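Local coordinates for protein phosphatidylserine synthase (Haemophilus influenzae, PDB 3HSI) that belongs to the phospholipase D superfamily of enzymes, folding as one chain into two alpha/beta halves, each built on a mixed beta sheet with helices packed against it, at residues Leu58-Asp63 with Glu68-Ile73; Asp193-Phe198 with Arg220-Asp225; Glu44-Ala49 with Tyr74-Glu79. All coordinates share one frame; numbering follows the deposited sequence.

In the fold
Contacts 1 and 3 share helix 64-79. Their centres are 13 Å apart, and they touch through a salt bridge from Arg47 NH2 to Glu72 OE2 at 2.8 Å and through Ile46 CD1 on Ile69 CG2 at 3.7 Å. Contact 1 is nested within the loop that contact 3 closes. Contact 2 touches neither, its nearest atoms about 10 Å from those of contact 1 and about 13 Å from those of contact 3, but its Leu195 and Leu196 lean on strand 84-90, which also meets Trp60 and Ile73 of contact 1. Contact 1 is linked to the phospholipase D motif, residues 137-163: Tyr59 and Gln61 share backbone hydrogen bonds with Ile159, and Asp63 OD2 bonds to Asn161 N.

Contact 1: Leu58-Asp63 with Glu68-Ile73; sequences LYWQKD and EILDEI
In the beta-alpha-beta crossover from strand 52-56 through helix 64-79 to the parallel strand 84-90, Trp60 of the incoming loop brings the benzo end of its indole against Ile69, Leu70 and Ile73 of the helix. CG stands anti to the backbone N (chi1 -178°), which extends the ring across the gap between backbones whose nearest CA atoms, Trp60 and Leu70, are 9.2 Å apart. Atom CZ2 does most of the touching. Trp60 CZ2 lies 3.5 Å from Ile69 CG2, the branch anti to the Ile69 backbone N, and Trp60 CH2 is 3.6 Å from the same methyl. The Ile69 CG1 arm leads away from the indole. At the ring's edge and near its plane comes the helix backbone: Leu70 N is 3.6 Å from Trp60 CZ2, with Leu70 CB at 4.0 Å from the same carbon. One turn further on, Ile73 CG1 approaches Trp60 CH2 more loosely, at 4.2 Å. The indole N-H bonds to Gly66 O in the first turn of the helix, which together with the packing would limit the ring's rotation. That turn begins at Asp63, an N-cap residue whose OD1 accepts from Gly66 N. All four touching residues are buried. Around them, helix 35-48 supplies Ile43 and Ile46 against Ile69, helix 107-118 supplies Trp110 and Gln114 against Leu70, and strand 84-90 places Val87 on Trp60 and Val85 on Ile73.

Contact 2: Asp193-Phe198 with Arg220-Asp225; sequences DYLLDF and RAYRKD
One polar bond joins the segments: the hydroxyl of Tyr222 donates to Leu195 O, 2.6 Å from OH to O. The C=O...O angle of 127° and a donor lying in the carbonyl plane show that a lone pair is used. Asp197 N also reaches Leu195 O, at 2.9 Å and weakly, closing an inverse gamma turn centred on Leu196, so the carbonyl has two donors. By packing, Asp197 CB comes obliquely to the Tyr222 ring, 3.7 Å from Tyr222 CE1, and the two side chains run past each other in opposite directions, carboxylate and ring planes 59° apart, while Leu195 O lies at the ring edge. Because Tyr222 has CG anti to its own N (chi1 169°), its ring projects from helix 216-229 to this point, where Ala200 and Val201 also pack on it. By charge, Asp197 OD2 and Asp225 OD2 are 5.1 Å apart, a probably mild repulsion, while Asp197 OD1 accepts from Ser199 N. Arg220 and Lys224 pack on Ala254 and Ser255 of the second subunit. Segment 193-198 is a helix C-terminus leaving through an inverse gamma turn, its last helical carbonyl held by a tyrosine from helix 216-229, beside strand 84-90 of the alpha/beta fold.

Contact 3: Glu44-Ala49 with Tyr74-Glu79; sequences ELIRNA and YRVKQE
Ile46 and Val76 form the tightly packed part of the contact, where two neighbouring helices of the alpha/beta fold, 35-48 and 64-79, run side by side before and after strand 52-56. The axes of the short segments approach to 9.3 Å and differ by only 13° in direction, so the helices are nearly parallel. Val76 inserts its branched end against the last turn of the other helix. Val76 CG1, anti to the carbonyl carbon (chi1 -72°), meets Ile46 O at 3.2 Å, a close approach for a methyl, and also lies 3.7 Å from Arg47 CA. The other methyl, Val76 CG2, sits in the crowded position between backbone N and carbonyl carbon and meets Ile46 CG2 at 3.7 Å, the two side chains crossing at about a right angle. Ile46 O also accepts a hydrogen bond from Ala49 N at 3.2 Å. On the sheet side, Phe148 of strand 146-148 packs on Ile46, and Leu83, in a loop, packs on Val76.

The outer side is looser and exposed. Arg47 and Arg75 extend obliquely across each other, with Arg75 NH1 touching the aliphatic CG of Arg47 at 3.9 Å. Their charged ends do not meet: Arg47 NE and Arg75 NH1 are 4.7 Å apart. Glu72 makes a salt bridge with Arg47 NH2. With its CB directed away from helix 64-79, Asn48 folds back so that Asn48 ND2 donates to Glu44 O at 2.6 Å, bent to an N-H...O angle of 140°.

Contact 1: Leu58-Asp63 with Glu68-Ile73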
loop_
_atom_site.group_PDB
_atom_site.type_symbol
_atom_site.label_atom_id
_atom_site.label_comp_id
_atom_site.label_asym_id
_atom_site.label_seq_id
_atom_site.Cartn_x
_atom_site.Cartn_y
_atom_site.Cartn_z
ATOM N N LEU C 58 -15.129 9.394 -10.613
ATOM C CA LEU C 58 -14.997 8.373 -9.580
ATOM C C LEU C 58 -16.279 7.515 -9.567
ATOM O O LEU C 58 -16.225 6.277 -9.608
ATOM C CB LEU C 58 -14.773 8.997 -8.214
ATOM C CG LEU C 58 -14.655 7.990 -7.034
ATOM C CD1 LEU C 58 -13.541 6.942 -7.246
ATOM C CD2 LEU C 58 -14.463 8.726 -5.670
ATOM N N TYR C 59 -17.436 8.163 -9.580
ATOM C CA TYR C 59 -18.666 7.400 -9.628
ATOM C C TYR C 59 -19.777 8.169 -10.270
ATOM O O TYR C 59 -19.679 9.376 -10.453
ATOM C CB TYR C 59 -19.074 6.913 -8.235
ATOM C CG TYR C 59 -19.305 7.987 -7.187
ATOM C CD1 TYR C 59 -20.581 8.486 -6.953
ATOM C CD2 TYR C 59 -18.259 8.455 -6.388
ATOM C CE1 TYR C 59 -20.811 9.424 -5.968
ATOM C CE2 TYR C 59 -18.475 9.402 -5.401
ATOM C CZ TYR C 59 -19.757 9.886 -5.197
ATOM O OH TYR C 59 -20.007 10.822 -4.221
ATOM N N TRP C 60 -20.840 7.450 -10.628
ATOM C CA TRP C 60 -22.036 8.046 -11.135
ATOM C C TRP C 60 -23.178 7.324 -10.412
ATOM O O TRP C 60 -23.455 6.148 -10.651
ATOM C CB TRP C 60 -22.087 7.864 -12.641
ATOM C CG TRP C 60 -23.247 8.469 -13.321
ATOM C CD1 TRP C 60 -24.546 8.491 -12.889
ATOM C CD2 TRP C 60 -23.243 9.082 -14.613
ATOM N NE1 TRP C 60 -25.346 9.092 -13.829
ATOM C CE2 TRP C 60 -24.569 9.467 -14.896
ATOM C CE3 TRP C 60 -22.238 9.336 -15.565
ATOM C CZ2 TRP C 60 -24.929 10.098 -16.098
ATOM C CZ3 TRP C 60 -22.596 9.962 -16.764
ATOM C CH2 TRP C 60 -23.925 10.356 -17.004
ATOM N N GLN C 61 -23.818 8.055 -9.498
ATOM C CA GLN C 61 -24.735 7.466 -8.525
ATOM C C GLN C 61 -26.146 7.301 -9.081
ATOM O O GLN C 61 -26.636 8.138 -9.831
ATOM C CB GLN C 61 -24.778 8.363 -7.296
ATOM C CG GLN C 61 -25.541 7.824 -6.117
ATOM C CD GLN C 61 -24.808 6.667 -5.440
ATOM O OE1 GLN C 61 -23.586 6.533 -5.544
ATOM N NE2 GLN C 61 -25.555 5.824 -4.758
ATOM N N LYS C 62 -26.799 6.230 -8.671
ATOM C CA LYS C 62 -28.193 5.987 -9.023
ATOM C C LYS C 62 -29.253 6.963 -8.444
ATOM O O LYS C 62 -30.441 6.681 -8.549
ATOM C CB LYS C 62 -28.567 4.571 -8.591
ATOM C CG LYS C 62 -28.278 4.313 -7.120
ATOM C CD LYS C 62 -28.781 2.955 -6.652
ATOM C CE LYS C 62 -28.936 2.995 -5.113
ATOM N NZ LYS C 62 -29.717 1.846 -4.583
ATOM N N ASP C 63 -28.874 8.063 -7.814
ATOM C CA ASP C 63 -29.882 8.904 -7.166
ATOM C C ASP C 63 -30.577 9.798 -8.210
ATOM O O ASP C 63 -30.456 9.556 -9.411
ATOM C CB ASP C 63 -29.241 9.706 -6.029
ATOM C CG ASP C 63 -28.089 10.592 -6.516
ATOM O OD1 ASP C 63 -28.032 10.860 -7.743
ATOM O OD2 ASP C 63 -27.266 11.045 -5.679
ATOM N N GLU C 68 -31.372 12.039 -13.819
ATOM C CA GLU C 68 -31.626 13.167 -14.706
ATOM C C GLU C 68 -30.503 13.260 -15.743
ATOM O O GLU C 68 -30.769 13.423 -16.938
ATOM C CB GLU C 68 -31.707 14.453 -13.910
ATOM C CG GLU C 68 -32.286 15.612 -14.710
ATOM C CD GLU C 68 -32.411 16.894 -13.904
ATOM O OE1 GLU C 68 -32.290 16.860 -12.651
ATOM O OE2 GLU C 68 -32.631 17.953 -14.542
ATOM N N ILE C 69 -29.260 13.085 -15.315
ATOM C CA ILE C 69 -28.159 13.186 -16.276
ATOM C C ILE C 69 -28.190 12.029 -17.260
ATOM O O ILE C 69 -28.069 12.251 -18.475
ATOM C CB ILE C 69 -26.759 13.337 -15.620
ATOM C CG1 ILE C 69 -26.707 14.560 -14.689
ATOM C CG2 ILE C 69 -25.670 13.444 -16.689
ATOM C CD1 ILE C 69 -27.366 15.837 -15.252
ATOM N N LEU C 70 -28.391 10.810 -16.756
ATOM C CA LEU C 70 -28.411 9.631 -17.634
ATOM C C LEU C 70 -29.578 9.684 -18.615
ATOM O O LEU C 70 -29.436 9.278 -19.771
ATOM C CB LEU C 70 -28.428 8.351 -16.821
ATOM C CG LEU C 70 -28.234 7.041 -17.585
ATOM C CD1 LEU C 70 -26.990 7.132 -18.478
ATOM C CD2 LEU C 70 -28.135 5.854 -16.626
ATOM N N ASP C 71 -30.717 10.203 -18.157
ATOM C CA ASP C 71 -31.863 10.488 -19.036
ATOM C C ASP C 71 -31.533 11.416 -20.199
ATOM O O ASP C 71 -32.014 11.190 -21.313
ATOM C CB ASP C 71 -33.010 11.101 -18.256
ATOM C CG ASP C 71 -33.744 10.089 -17.434
ATOM O OD1 ASP C 71 -33.638 8.880 -17.749
ATOM O OD2 ASP C 71 -34.412 10.491 -16.464
ATOM N N GLU C 72 -30.754 12.469 -19.924
ATOM C CA GLU C 72 -30.272 13.367 -20.975
ATOM C C GLU C 72 -29.422 12.636 -22.011
ATOM O O GLU C 72 -29.583 12.876 -23.214
ATOM C CB GLU C 72 -29.510 14.577 -20.421
ATOM C CG GLU C 72 -30.348 15.544 -19.575
ATOM C CD GLU C 72 -31.419 16.276 -20.344
ATOM O OE1 GLU C 72 -31.364 16.376 -21.595
ATOM O OE2 GLU C 72 -32.357 16.751 -19.676
ATOM N N ILE C 73 -28.549 11.736 -21.542
ATOM C CA ILE C 73 -27.681 10.937 -22.417
ATOM C C ILE C 73 -28.507 10.082 -23.366
ATOM O O ILE C 73 -28.275 10.085 -24.568
ATOM C CB ILE C 73 -26.764 9.964 -21.611
ATOM C CG1 ILE C 73 -25.824 10.737 -20.689
ATOM C CG2 ILE C 73 -25.963 9.019 -22.575
ATOM C CD1 ILE C 73 -24.662 11.376 -21.379
#

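Contact 2: Asp193-Phe198 with Arg220-Asp225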
loop_
_atom_site.group_PDB
_atom_site.type_symbol
_atom_site.label_atom_id
_atom_site.label_comp_id
_atom_site.label_asym_id
_atom_site.label_seq_id
_atom_site.Cartn_x
_atom_site.Cartn_y
_atom_site.Cartn_z
ATOM N N ASP C 193 -6.677 5.116 -25.797
ATOM C CA ASP C 193 -5.354 4.496 -25.892
ATOM C C ASP C 193 -4.871 3.897 -24.598
ATOM O O ASP C 193 -4.227 2.857 -24.635
ATOM C CB ASP C 193 -4.281 5.493 -26.366
ATOM C CG ASP C 193 -4.498 5.963 -27.792
ATOM O OD1 ASP C 193 -5.445 5.493 -28.470
ATOM O OD2 ASP C 193 -3.720 6.821 -28.256
ATOM N N TYR C 194 -5.140 4.553 -23.468
ATOM C CA TYR C 194 -4.585 4.096 -22.192
ATOM C C TYR C 194 -5.585 3.589 -21.144
ATOM O O TYR C 194 -5.358 2.545 -20.534
ATOM C CB TYR C 194 -3.683 5.169 -21.583
ATOM C CG TYR C 194 -2.401 5.340 -22.363
ATOM C CD1 TYR C 194 -1.418 4.339 -22.337
ATOM C CD2 TYR C 194 -2.178 6.474 -23.139
ATOM C CE1 TYR C 194 -0.258 4.449 -23.072
ATOM C CE2 TYR C 194 -0.982 6.614 -23.884
ATOM C CZ TYR C 194 -0.044 5.587 -23.848
ATOM O OH TYR C 194 1.121 5.684 -24.552
ATOM N N LEU C 195 -6.676 4.310 -20.923
ATOM C CA LEU C 195 -7.611 3.911 -19.875
ATOM C C LEU C 195 -8.428 2.697 -20.259
ATOM O O LEU C 195 -8.539 1.779 -19.469
ATOM C CB LEU C 195 -8.542 5.056 -19.457
ATOM C CG LEU C 195 -7.988 6.052 -18.459
ATOM C CD1 LEU C 195 -9.105 7.012 -18.030
ATOM C CD2 LEU C 195 -7.404 5.332 -17.248
ATOM N N LEU C 196 -9.003 2.726 -21.468
ATOM C CA LEU C 196 -9.861 1.673 -21.966
ATOM C C LEU C 196 -9.114 0.450 -22.480
ATOM O O LEU C 196 -9.224 0.098 -23.643
ATOM C CB LEU C 196 -10.753 2.199 -23.093
ATOM C CG LEU C 196 -12.057 2.913 -22.790
ATOM C CD1 LEU C 196 -12.800 3.067 -24.115
ATOM C CD2 LEU C 196 -12.881 2.100 -21.810
ATOM N N ASP C 197 -8.384 -0.226 -21.614
ATOM C CA ASP C 197 -7.820 -1.513 -21.976
ATOM C C ASP C 197 -8.748 -2.657 -21.559
ATOM O O ASP C 197 -8.902 -2.974 -20.362
ATOM C CB ASP C 197 -6.446 -1.669 -21.338
ATOM C CG ASP C 197 -5.825 -3.017 -21.627
ATOM O OD1 ASP C 197 -6.374 -3.794 -22.439
ATOM O OD2 ASP C 197 -4.774 -3.318 -21.019
ATOM N N PHE C 198 -9.314 -3.320 -22.556
ATOM C CA PHE C 198 -10.336 -4.314 -22.309
ATOM C C PHE C 198 -9.855 -5.649 -21.727
ATOM O O PHE C 198 -10.651 -6.507 -21.419
ATOM C CB PHE C 198 -11.247 -4.489 -23.546
ATOM C CG PHE C 198 -12.053 -3.242 -23.862
ATOM C CD1 PHE C 198 -13.047 -2.802 -22.993
ATOM C CD2 PHE C 198 -11.807 -2.500 -25.026
ATOM C CE1 PHE C 198 -13.798 -1.622 -23.289
ATOM C CE2 PHE C 198 -12.532 -1.346 -25.317
ATOM C CZ PHE C 198 -13.531 -0.913 -24.448
ATOM N N ARG C 220 -3.621 -6.335 -12.208
ATOM C CA ARG C 220 -2.214 -6.125 -11.930
ATOM C C ARG C 220 -1.431 -5.679 -13.156
ATOM O O ARG C 220 -0.797 -4.645 -13.123
ATOM C CB ARG C 220 -1.561 -7.405 -11.366
ATOM C CG ARG C 220 -1.224 -7.345 -9.913
ATOM C CD ARG C 220 -0.307 -8.535 -9.484
ATOM N NE ARG C 220 -0.993 -9.822 -9.622
ATOM C CZ ARG C 220 -1.963 -10.249 -8.810
ATOM N NH1 ARG C 220 -2.544 -11.418 -9.038
ATOM N NH2 ARG C 220 -2.346 -9.510 -7.767
ATOM N N ALA C 221 -1.434 -6.479 -14.220
ATOM C CA ALA C 221 -0.776 -6.092 -15.474
ATOM C C ALA C 221 -1.282 -4.744 -16.036
ATOM O O ALA C 221 -0.527 -3.953 -16.600
ATOM C CB ALA C 221 -0.945 -7.196 -16.529
ATOM N N TYR C 222 -2.559 -4.479 -15.890
ATOM C CA TYR C 222 -3.089 -3.205 -16.391
ATOM C C TYR C 222 -2.547 -2.018 -15.607
ATOM O O TYR C 222 -2.219 -1.006 -16.193
ATOM C CB TYR C 222 -4.586 -3.211 -16.272
ATOM C CG TYR C 222 -5.286 -1.910 -16.505
ATOM C CD1 TYR C 222 -5.361 -1.356 -17.772
ATOM C CD2 TYR C 222 -5.968 -1.272 -15.454
ATOM C CE1 TYR C 222 -6.080 -0.157 -17.991
ATOM C CE2 TYR C 222 -6.688 -0.109 -15.659
ATOM C CZ TYR C 222 -6.754 0.441 -16.930
ATOM O OH TYR C 222 -7.474 1.603 -17.130
ATOM N N ARG C 223 -2.484 -2.153 -14.282
ATOM C CA ARG C 223 -2.053 -1.048 -13.417
ATOM C C ARG C 223 -0.608 -0.762 -13.763
ATOM O O ARG C 223 -0.234 0.378 -14.016
ATOM C CB ARG C 223 -2.167 -1.424 -11.922
ATOM C CG ARG C 223 -1.625 -0.382 -10.957
ATOM C CD ARG C 223 -1.719 -0.858 -9.475
ATOM N NE ARG C 223 -1.005 0.067 -8.588
ATOM C CZ ARG C 223 -1.521 1.161 -8.039
ATOM N NH1 ARG C 223 -2.778 1.514 -8.248
ATOM N NH2 ARG C 223 -0.750 1.934 -7.305
ATOM N N LYS C 224 0.194 -1.822 -13.782
ATOM C CA LYS C 224 1.611 -1.701 -14.067
ATOM C C LYS C 224 1.873 -1.031 -15.419
ATOM O O LYS C 224 2.721 -0.155 -15.532
ATOM C CB LYS C 224 2.266 -3.068 -14.000
ATOM C CG LYS C 224 3.747 -2.997 -13.730
ATOM C CD LYS C 224 4.201 -4.339 -13.232
ATOM C CE LYS C 224 5.595 -4.650 -13.674
ATOM N NZ LYS C 224 5.540 -5.093 -15.074
ATOM N N ASP C 225 1.116 -1.426 -16.427
ATOM C CA ASP C 225 1.273 -0.845 -17.750
ATOM C C ASP C 225 0.859 0.626 -17.771
ATOM O O ASP C 225 1.568 1.459 -18.312
ATOM C CB ASP C 225 0.487 -1.661 -18.800
ATOM C CG ASP C 225 0.798 -1.235 -20.236
ATOM O OD1 ASP C 225 1.975 -1.013 -20.578
ATOM O OD2 ASP C 225 -0.130 -1.135 -21.050
#

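Contact 3: Glu44-Ala49 with Tyr74-Glu79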
loop_
_atom_site.group_PDB
_atom_site.type_symbol
_atom_site.label_atom_id
_atom_site.label_comp_id
_atom_site.label_asym_id
_atom_site.label_seq_id
_atom_site.Cartn_x
_atom_site.Cartn_y
_atom_site.Cartn_z
ATOM N N GLU C 44 -26.649 21.172 -20.787
ATOM C CA GLU C 44 -26.569 21.928 -22.036
ATOM C C GLU C 44 -25.566 21.294 -23.032
ATOM O O GLU C 44 -25.798 21.233 -24.273
ATOM C CB GLU C 44 -26.117 23.341 -21.683
ATOM C CG GLU C 44 -26.347 24.348 -22.749
ATOM C CD GLU C 44 -26.065 25.770 -22.277
ATOM O OE1 GLU C 44 -25.842 25.977 -21.062
ATOM O OE2 GLU C 44 -26.071 26.688 -23.131
ATOM N N LEU C 45 -24.456 20.826 -22.481
ATOM C CA LEU C 45 -23.414 20.193 -23.276
ATOM C C LEU C 45 -23.857 18.827 -23.830
ATOM O O LEU C 45 -23.553 18.503 -25.002
ATOM C CB LEU C 45 -22.107 20.062 -22.467
ATOM C CG LEU C 45 -21.372 21.401 -22.328
ATOM C CD1 LEU C 45 -20.141 21.206 -21.468
ATOM C CD2 LEU C 45 -21.037 22.033 -23.718
ATOM N N ILE C 46 -24.596 18.056 -23.023
ATOM C CA ILE C 46 -25.118 16.760 -23.465
ATOM C C ILE C 46 -26.123 16.973 -24.601
ATOM O O ILE C 46 -26.026 16.306 -25.641
ATOM C CB ILE C 46 -25.755 15.948 -22.312
ATOM C CG1 ILE C 46 -24.673 15.421 -21.346
ATOM C CG2 ILE C 46 -26.582 14.762 -22.849
ATOM C CD1 ILE C 46 -25.240 14.933 -20.010
ATOM N N ARG C 47 -27.047 17.925 -24.418
ATOM C CA ARG C 47 -28.100 18.199 -25.419
ATOM C C ARG C 47 -27.562 18.650 -26.745
ATOM O O ARG C 47 -28.204 18.453 -27.772
ATOM C CB ARG C 47 -29.094 19.242 -24.928
ATOM C CG ARG C 47 -29.969 18.752 -23.802
ATOM C CD ARG C 47 -30.811 19.833 -23.154
ATOM N NE ARG C 47 -31.729 19.207 -22.215
ATOM C CZ ARG C 47 -32.571 19.856 -21.410
ATOM N NH1 ARG C 47 -32.617 21.177 -21.399
ATOM N NH2 ARG C 47 -33.368 19.171 -20.602
ATOM N N ASN C 48 -26.404 19.288 -26.741
ATOM C CA ASN C 48 -25.866 19.809 -27.984
ATOM C C ASN C 48 -24.844 18.930 -28.670
ATOM O O ASN C 48 -24.475 19.209 -29.807
ATOM C CB ASN C 48 -25.358 21.228 -27.782
ATOM C CG ASN C 48 -26.491 22.165 -27.529
ATOM O OD1 ASN C 48 -27.284 22.450 -28.442
ATOM N ND2 ASN C 48 -26.649 22.588 -26.282
ATOM N N ALA C 49 -24.417 17.866 -27.994
ATOM C CA ALA C 49 -23.401 16.963 -28.512
ATOM C C ALA C 49 -23.852 16.277 -29.792
ATOM O O ALA C 49 -24.990 15.814 -29.892
ATOM C CB ALA C 49 -23.035 15.927 -27.465
ATOM N N TYR C 74 -29.466 9.337 -22.809
ATOM C CA TYR C 74 -30.259 8.386 -23.577
ATOM C C TYR C 74 -31.090 9.147 -24.593
ATOM O O TYR C 74 -31.293 8.683 -25.700
ATOM C CB TYR C 74 -31.151 7.539 -22.660
ATOM C CG TYR C 74 -30.464 6.290 -22.158
ATOM C CD1 TYR C 74 -30.493 5.110 -22.912
ATOM C CD2 TYR C 74 -29.811 6.276 -20.939
ATOM C CE1 TYR C 74 -29.862 3.953 -22.475
ATOM C CE2 TYR C 74 -29.164 5.121 -20.491
ATOM C CZ TYR C 74 -29.205 3.963 -21.266
ATOM O OH TYR C 74 -28.580 2.829 -20.840
ATOM N N ARG C 75 -31.553 10.332 -24.212
ATOM C CA ARG C 75 -32.325 11.141 -25.127
ATOM C C ARG C 75 -31.484 11.545 -26.352
ATOM O O ARG C 75 -31.955 11.392 -27.481
ATOM C CB ARG C 75 -32.930 12.341 -24.394
ATOM C CG ARG C 75 -33.678 13.333 -25.265
ATOM C CD ARG C 75 -34.082 14.534 -24.400
ATOM N NE ARG C 75 -34.439 15.765 -25.126
ATOM C CZ ARG C 75 -33.580 16.580 -25.748
ATOM N NH1 ARG C 75 -32.272 16.295 -25.813
ATOM N NH2 ARG C 75 -34.041 17.680 -26.341
ATOM N N VAL C 76 -30.248 12.022 -26.146
ATOM C CA VAL C 76 -29.438 12.456 -27.289
ATOM C C VAL C 76 -28.993 11.269 -28.118
ATOM O O VAL C 76 -28.916 11.360 -29.352
ATOM C CB VAL C 76 -28.215 13.358 -26.937
ATOM C CG1 VAL C 76 -28.700 14.701 -26.543
ATOM C CG2 VAL C 76 -27.306 12.731 -25.872
ATOM N N LYS C 77 -28.728 10.163 -27.419
ATOM C CA LYS C 77 -28.309 8.915 -28.029
ATOM C C LYS C 77 -29.426 8.297 -28.867
ATOM O O LYS C 77 -29.163 7.676 -29.882
ATOM C CB LYS C 77 -27.833 7.951 -26.954
ATOM C CG LYS C 77 -27.395 6.624 -27.480
ATOM C CD LYS C 77 -26.109 6.713 -28.302
ATOM C CE LYS C 77 -25.968 5.466 -29.138
ATOM N NZ LYS C 77 -24.671 5.438 -29.860
ATOM N N GLN C 78 -30.673 8.478 -28.454
ATOM C CA GLN C 78 -31.777 7.983 -29.237
ATOM C C GLN C 78 -32.044 8.856 -30.486
ATOM O O GLN C 78 -32.509 8.340 -31.492
ATOM C CB GLN C 78 -33.034 7.648 -28.387
ATOM C CG GLN C 78 -33.897 8.820 -27.960
ATOM C CD GLN C 78 -34.802 8.517 -26.749
ATOM O OE1 GLN C 78 -34.821 7.401 -26.223
ATOM N NE2 GLN C 78 -35.552 9.527 -26.306
ATOM N N GLU C 79 -31.723 10.147 -30.385
ATOM C CA GLU C 79 -31.765 11.095 -31.507
ATOM C C GLU C 79 -30.576 10.920 -32.479
ATOM O O GLU C 79 -30.711 11.181 -33.674
ATOM C CB GLU C 79 -31.785 12.542 -30.980
ATOM C CG GLU C 79 -32.896 12.850 -29.976
ATOM C CD GLU C 79 -32.718 14.190 -29.231
ATOM O OE1 GLU C 79 -31.567 14.608 -28.970
ATOM O OE2 GLU C 79 -33.746 14.825 -28.893
#